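PDB 3IL0: aminopeptidase P; XAA-pro aminopeptidase from Streptococcus thermophilus, which probably acts, as a whole enzyme of the M24B family, as a metal-dependent aminopeptidase, of which this chain is the N-terminal creatinase/prolidase-type domain. Local coordinates for residues L61-K64 with Q65-G69; T121-M124 with E125-M129. All coordinates share one frame; numbering follows the deposited sequence.

Contact 1 (L61-K64 with Q65-G69); sequences LIAK and QSVHG
S66 folds its hydroxyl back onto the carbonyl of I62 one turn earlier, with OG 2.7 Å from I62 O. That oxygen also accepts the backbone N-H of S66 in a nearly straight bond (178°), so S66 holds it twice. The two donors arrive differently: the amide comes nearly end-on to the carbonyl, the hydroxyl from above its plane. A chi1 of 36° places OG on the I62 side, within bonding distance of the carbonyl oxygen, and the methyl CG2 of I62 lies beside the hydroxyl, 3.9 Å from S66 OG.

Backbone bonds carry the rest of the helix end. Q65 N donates to L61 O at 2.8 Å and, weakly, to I62 O, while V67 N reaches A63 O at 3.0 Å. V67 is the first residue to leave helical angles, and its amide closes the last of these i to i+4 bonds.

Apolar contact is slight: A63 CB meets V67 CG2 at 4.4 Å on the buried side, and F37 touches both I62 and V67. Because the serine hydroxyl donates to a carbonyl already taken by an amide, the last turn of helix 60-66, which strand 71-74 follows, is closed by backbone and serine bonds together.

Contact 2 (T121-M124 with E125-M129); sequences TNFM and EELRM
The guanidinium of R128 lies flat against the turn that begins the helix, with E125 CA over one face, 3.1 Å above the plane and displaced toward the rim. M124 O lies over the same face, and R128 NH2 reaches M124 CB at 3.6 Å. A bend at chi3 (-76°) folds the arginine back along its own helix. The phenyl ring of F123 meets L127 CD1 obliquely at CE1, 3.9 Å away. At the polar side, N122 and E125 run alongside each other in the same direction, their amide and carboxylate planes almost perpendicular (83°), and touch through CB and CB at 3.6 Å.

L127 CD1 is shared: besides the phenyl ring it touches M124 SD at 3.9 Å, the thioether being curled round by bends at chi2 and chi3. E126, bent at chi2 (-74°), lays CG 3.3 Å from F123 O. The backbone adds two bonds: R128 N donates to M124 O at 2.8 Å, and E125 N to N122 O from well above the carbonyl plane, marking the irregular first turn.

This short C-terminal helix follows strand 116-120, an outermost strand of the sheet within the chain. Its apolar side rests on helix 7-18, where F11 packs edge-to-face with F123, K14 makes a cation-pi contact with the same ring, and R10 touches L127. Helix 28-35 covers the flank, with N30 and L34 against M124 and Y33 against L127 and R128.

Contact 1 and contact 2 are separate helix turns within the same creatinase/prolidase-type N-terminal domain, their centres 23 Å apart and their nearest atoms about 13 Å. Contact 1 comes first along the chain, at the end of helix 60-66, the crossover between parallel strands 51-55 and 71-74. Contact 2 lies at the end of the modelled chain in helix 123-128. Strands 71-74 and 116-120 are the two outermost of the mixed six-stranded sheet; contact 1 precedes the former in sequence and contact 2 follows the latter. Helix 123-128 ends near the close of this fragment, where the full-length protein continues, consistent with a place close to the join with the remainder of the enzyme.

Contact 1 (L61-K64 with Q65-G69)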
ATOM      1  N   LEU A  61     -10.699  13.582   6.880  1.00 63.51           N
ATOM      2  CA  LEU A  61     -10.877  13.865   8.312  1.00 63.09           C
ATOM      3  C   LEU A  61     -11.086  12.552   9.047  1.00 62.80           C
ATOM      4  O   LEU A  61     -10.283  12.200   9.927  1.00 62.59           O
ATOM      5  CB  LEU A  61     -12.058  14.832   8.573  1.00 63.25           C
ATOM      6  CG  LEU A  61     -11.981  16.277   8.031  1.00 62.43           C
ATOM      7  CD1 LEU A  61     -13.400  16.907   7.827  1.00 60.59           C
ATOM      8  CD2 LEU A  61     -11.077  17.148   8.912  1.00 59.54           C
ATOM      9  N   ILE A  62     -12.145  11.826   8.673  1.00 62.65           N
ATOM     10  CA  ILE A  62     -12.346  10.436   9.132  1.00 62.83           C
ATOM     11  C   ILE A  62     -10.990   9.746   9.327  1.00 63.00           C
ATOM     12  O   ILE A  62     -10.580   9.440  10.465  1.00 62.95           O
ATOM     13  CB  ILE A  62     -13.128   9.569   8.096  1.00 62.80           C
ATOM     14  CG1 ILE A  62     -14.576  10.032   7.940  1.00 62.79           C
ATOM     15  CG2 ILE A  62     -13.039   8.082   8.476  1.00 62.41           C
ATOM     16  CD1 ILE A  62     -14.842  10.804   6.662  1.00 62.97           C
ATOM     17  N   ALA A  63     -10.302   9.537   8.195  1.00 62.85           N
ATOM     18  CA  ALA A  63      -9.038   8.816   8.156  1.00 62.74           C
ATOM     19  C   ALA A  63      -7.986   9.531   8.986  1.00 62.52           C
ATOM     20  O   ALA A  63      -7.226   8.885   9.719  1.00 62.67           O
ATOM     21  CB  ALA A  63      -8.563   8.645   6.711  1.00 62.69           C
ATOM     22  N   LYS A  64      -7.951  10.863   8.901  1.00 62.35           N
ATOM     23  CA  LYS A  64      -6.929  11.620   9.624  1.00 62.03           C
ATOM     24  C   LYS A  64      -7.079  11.397  11.112  1.00 61.86           C
ATOM     25  O   LYS A  64      -6.093  11.438  11.834  1.00 61.74           O
ATOM     26  CB  LYS A  64      -6.927  13.117   9.287  1.00 62.07           C
ATOM     27  CG  LYS A  64      -5.565  13.767   9.547  1.00 61.93           C
ATOM     28  CD  LYS A  64      -5.112  14.690   8.419  1.00 62.62           C
ATOM     29  CE  LYS A  64      -3.582  14.825   8.434  1.00 63.61           C
ATOM     30  NZ  LYS A  64      -3.022  15.833   7.464  1.00 64.72           N
ATOM     31  N   GLN A  65      -8.300  11.115  11.567  1.00 61.58           N
ATOM     32  CA  GLN A  65      -8.509  10.826  12.982  1.00 61.33           C
ATOM     33  C   GLN A  65      -8.406   9.351  13.338  1.00 61.03           C
ATOM     34  O   GLN A  65      -7.691   8.998  14.282  1.00 61.41           O
ATOM     35  CB  GLN A  65      -9.817  11.437  13.471  1.00 61.39           C
ATOM     36  CG  GLN A  65      -9.579  12.841  14.016  1.00 61.36           C
ATOM     37  CD  GLN A  65     -10.837  13.616  14.225  1.00 61.39           C
ATOM     38  OE1 GLN A  65     -11.841  13.367  13.566  1.00 61.83           O
ATOM     39  NE2 GLN A  65     -10.800  14.570  15.148  1.00 60.85           N
ATOM     40  N   SER A  66      -9.087   8.485  12.596  1.00 60.49           N
ATOM     41  CA  SER A  66      -9.040   7.049  12.908  1.00 59.97           C
ATOM     42  C   SER A  66      -7.623   6.433  12.798  1.00 59.43           C
ATOM     43  O   SER A  66      -7.174   5.792  13.741  1.00 59.54           O
ATOM     44  CB  SER A  66     -10.049   6.268  12.051  1.00 59.84           C
ATOM     45  OG  SER A  66     -10.143   6.812  10.747  1.00 60.60           O
ATOM     46  N   VAL A  67      -6.920   6.672  11.680  1.00 58.59           N
ATOM     47  CA  VAL A  67      -5.739   5.874  11.257  1.00 57.73           C
ATOM     48  C   VAL A  67      -4.393   6.291  11.875  1.00 57.04           C
ATOM     49  O   VAL A  67      -3.937   7.397  11.655  1.00 57.05           O
ATOM     50  CB  VAL A  67      -5.572   5.941   9.701  1.00 57.71           C
ATOM     51  CG1 VAL A  67      -4.260   5.284   9.252  1.00 57.05           C
ATOM     52  CG2 VAL A  67      -6.788   5.335   8.996  1.00 57.37           C
ATOM     53  N   HIS A  68      -3.728   5.397  12.597  1.00 56.24           N
ATOM     54  CA  HIS A  68      -2.467   5.748  13.246  1.00 56.07           C
ATOM     55  C   HIS A  68      -1.297   5.021  12.599  1.00 55.48           C
ATOM     56  O   HIS A  68      -1.472   3.934  12.094  1.00 55.20           O
ATOM     57  CB  HIS A  68      -2.546   5.439  14.753  1.00 56.48           C
ATOM     58  CG  HIS A  68      -3.731   6.067  15.433  1.00 57.63           C
ATOM     59  ND1 HIS A  68      -3.686   7.318  16.009  1.00 59.03           N
ATOM     60  CD2 HIS A  68      -4.997   5.619  15.608  1.00 58.58           C
ATOM     61  CE1 HIS A  68      -4.874   7.613  16.513  1.00 60.08           C
ATOM     62  NE2 HIS A  68      -5.688   6.598  16.283  1.00 59.79           N
ATOM     63  N   GLY A  69      -0.108   5.633  12.617  1.00 55.29           N
ATOM     64  CA  GLY A  69       1.130   5.081  11.971  1.00 54.98           C
ATOM     65  C   GLY A  69       1.303   5.331  10.462  1.00 54.66           C
ATOM     66  O   GLY A  69       2.216   4.811   9.821  1.00 53.62           O
TER

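Contact 2 (T121-M124 with E125-M129)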
ATOM      1  N   THR A 121       1.905 -13.683  -3.903  1.00 27.25           N
ATOM      2  CA  THR A 121       0.856 -14.621  -3.515  1.00 29.09           C
ATOM      3  C   THR A 121       0.585 -14.592  -2.024  1.00 30.98           C
ATOM      4  O   THR A 121       1.457 -14.929  -1.237  1.00 31.98           O
ATOM      5  CB  THR A 121       1.255 -16.043  -3.837  1.00 29.41           C
ATOM      6  OG1 THR A 121       1.578 -16.096  -5.231  1.00 32.85           O
ATOM      7  CG2 THR A 121       0.124 -16.995  -3.540  1.00 25.95           C
ATOM      8  N   ASN A 122      -0.638 -14.232  -1.646  1.00 32.26           N
ATOM      9  CA  ASN A 122      -1.055 -14.239  -0.255  1.00 32.66           C
ATOM     10  C   ASN A 122      -0.139 -13.505   0.729  1.00 32.46           C
ATOM     11  O   ASN A 122      -0.004 -13.935   1.860  1.00 31.90           O
ATOM     12  CB  ASN A 122      -1.183 -15.692   0.197  1.00 33.26           C
ATOM     13  CG  ASN A 122      -2.328 -16.411  -0.453  1.00 36.17           C
ATOM     14  OD1 ASN A 122      -3.232 -15.808  -1.061  1.00 41.51           O
ATOM     15  ND2 ASN A 122      -2.307 -17.729  -0.328  1.00 37.65           N
ATOM     16  N   PHE A 123       0.530 -12.436   0.321  1.00 32.30           N
ATOM     17  CA  PHE A 123       1.463 -11.735   1.240  1.00 32.31           C
ATOM     18  C   PHE A 123       0.721 -11.301   2.509  1.00 33.46           C
ATOM     19  O   PHE A 123       1.177 -11.517   3.630  1.00 32.03           O
ATOM     20  CB  PHE A 123       2.000 -10.498   0.523  1.00 32.19           C
ATOM     21  CG  PHE A 123       2.942  -9.634   1.331  1.00 30.95           C
ATOM     22  CD1 PHE A 123       2.452  -8.760   2.318  1.00 27.48           C
ATOM     23  CD2 PHE A 123       4.309  -9.626   1.028  1.00 30.21           C
ATOM     24  CE1 PHE A 123       3.307  -7.902   3.009  1.00 30.90           C
ATOM     25  CE2 PHE A 123       5.205  -8.757   1.726  1.00 32.50           C
ATOM     26  CZ  PHE A 123       4.700  -7.899   2.722  1.00 32.14           C
ATOM     27  N   MET A 124      -0.440 -10.687   2.300  1.00 35.23           N
ATOM     28  CA  MET A 124      -1.287 -10.179   3.390  1.00 37.66           C
ATOM     29  C   MET A 124      -1.918 -11.250   4.244  1.00 39.23           C
ATOM     30  O   MET A 124      -2.368 -10.947   5.354  1.00 39.38           O
ATOM     31  CB  MET A 124      -2.417  -9.258   2.857  1.00 37.49           C
ATOM     32  CG  MET A 124      -1.899  -7.858   2.344  1.00 38.18           C
ATOM     33  SD  MET A 124      -1.275  -6.869   3.705  1.00 34.22           S
ATOM     34  CE  MET A 124      -2.568  -7.198   4.947  1.00 35.02           C
ATOM     35  N   GLU A 125      -1.957 -12.476   3.719  1.00 41.52           N
ATOM     36  CA  GLU A 125      -2.659 -13.605   4.346  1.00 43.07           C
ATOM     37  C   GLU A 125      -2.085 -13.991   5.706  1.00 43.62           C
ATOM     38  O   GLU A 125      -2.824 -14.196   6.656  1.00 43.39           O
ATOM     39  CB  GLU A 125      -2.679 -14.818   3.387  1.00 43.58           C
ATOM     40  CG  GLU A 125      -3.990 -15.585   3.359  1.00 46.12           C
ATOM     41  CD  GLU A 125      -3.916 -17.016   3.944  1.00 50.45           C
ATOM     42  OE1 GLU A 125      -3.192 -17.880   3.363  1.00 52.30           O
ATOM     43  OE2 GLU A 125      -4.633 -17.278   4.946  1.00 50.46           O
ATOM     44  N   GLU A 126      -0.769 -14.080   5.798  1.00 44.99           N
ATOM     45  CA  GLU A 126      -0.088 -14.357   7.087  1.00 45.94           C
ATOM     46  C   GLU A 126      -0.290 -13.218   8.031  1.00 45.85           C
ATOM     47  O   GLU A 126      -0.653 -13.401   9.195  1.00 45.95           O
ATOM     48  CB  GLU A 126       1.416 -14.535   6.942  1.00 46.39           C
ATOM     49  CG  GLU A 126       1.987 -13.970   5.656  1.00 49.62           C
ATOM     50  CD  GLU A 126       1.629 -14.852   4.423  1.00 53.41           C
ATOM     51  OE1 GLU A 126       2.558 -15.424   3.780  1.00 57.95           O
ATOM     52  OE2 GLU A 126       0.412 -14.985   4.118  1.00 52.02           O
ATOM     53  N   LEU A 127      -0.048 -12.020   7.525  1.00 45.75           N
ATOM     54  CA  LEU A 127      -0.229 -10.856   8.366  1.00 45.36           C
ATOM     55  C   LEU A 127      -1.647 -10.887   8.942  1.00 44.40           C
ATOM     56  O   LEU A 127      -1.820 -10.644  10.125  1.00 43.40           O
ATOM     57  CB  LEU A 127       0.023  -9.563   7.584  1.00 45.20           C
ATOM     58  CG  LEU A 127       1.452  -9.247   7.173  1.00 45.47           C
ATOM     59  CD1 LEU A 127       1.378  -7.915   6.433  1.00 45.08           C
ATOM     60  CD2 LEU A 127       2.381  -9.169   8.391  1.00 43.05           C
ATOM     61  N   ARG A 128      -2.652 -11.190   8.113  1.00 43.80           N
ATOM     62  CA  ARG A 128      -4.038 -11.257   8.590  1.00 44.05           C
ATOM     63  C   ARG A 128      -4.279 -12.399   9.589  1.00 43.31           C
ATOM     64  O   ARG A 128      -5.291 -12.384  10.253  1.00 42.73           O
ATOM     65  CB  ARG A 128      -5.062 -11.362   7.438  1.00 44.67           C
ATOM     66  CG  ARG A 128      -5.555 -10.016   6.879  1.00 46.72           C
ATOM     67  CD  ARG A 128      -6.442 -10.231   5.667  1.00 47.86           C
ATOM     68  NE  ARG A 128      -5.632 -10.574   4.497  1.00 51.05           N
ATOM     69  CZ  ARG A 128      -5.638 -11.737   3.839  1.00 53.28           C
ATOM     70  NH1 ARG A 128      -6.433 -12.738   4.185  1.00 53.35           N
ATOM     71  NH2 ARG A 128      -4.833 -11.903   2.795  1.00 56.00           N
ATOM     72  N   MET A 129      -3.365 -13.360   9.710  1.00 42.86           N
ATOM     73  CA  MET A 129      -3.517 -14.435  10.709  1.00 43.75           C
ATOM     74  C   MET A 129      -2.941 -14.037  12.072  1.00 43.59           C
ATOM     75  O   MET A 129      -2.544 -12.858  12.268  1.00 44.06           O
ATOM     76  CB  MET A 129      -2.890 -15.728  10.171  1.00 43.42           C
ATOM     77  CG  MET A 129      -3.660 -16.304   8.937  1.00 43.73           C
ATOM     78  SD  MET A 129      -2.806 -17.647   8.060  1.00 41.70           S
ATOM     79  CE  MET A 129      -1.078 -17.184   8.472  1.00 39.59           C
TER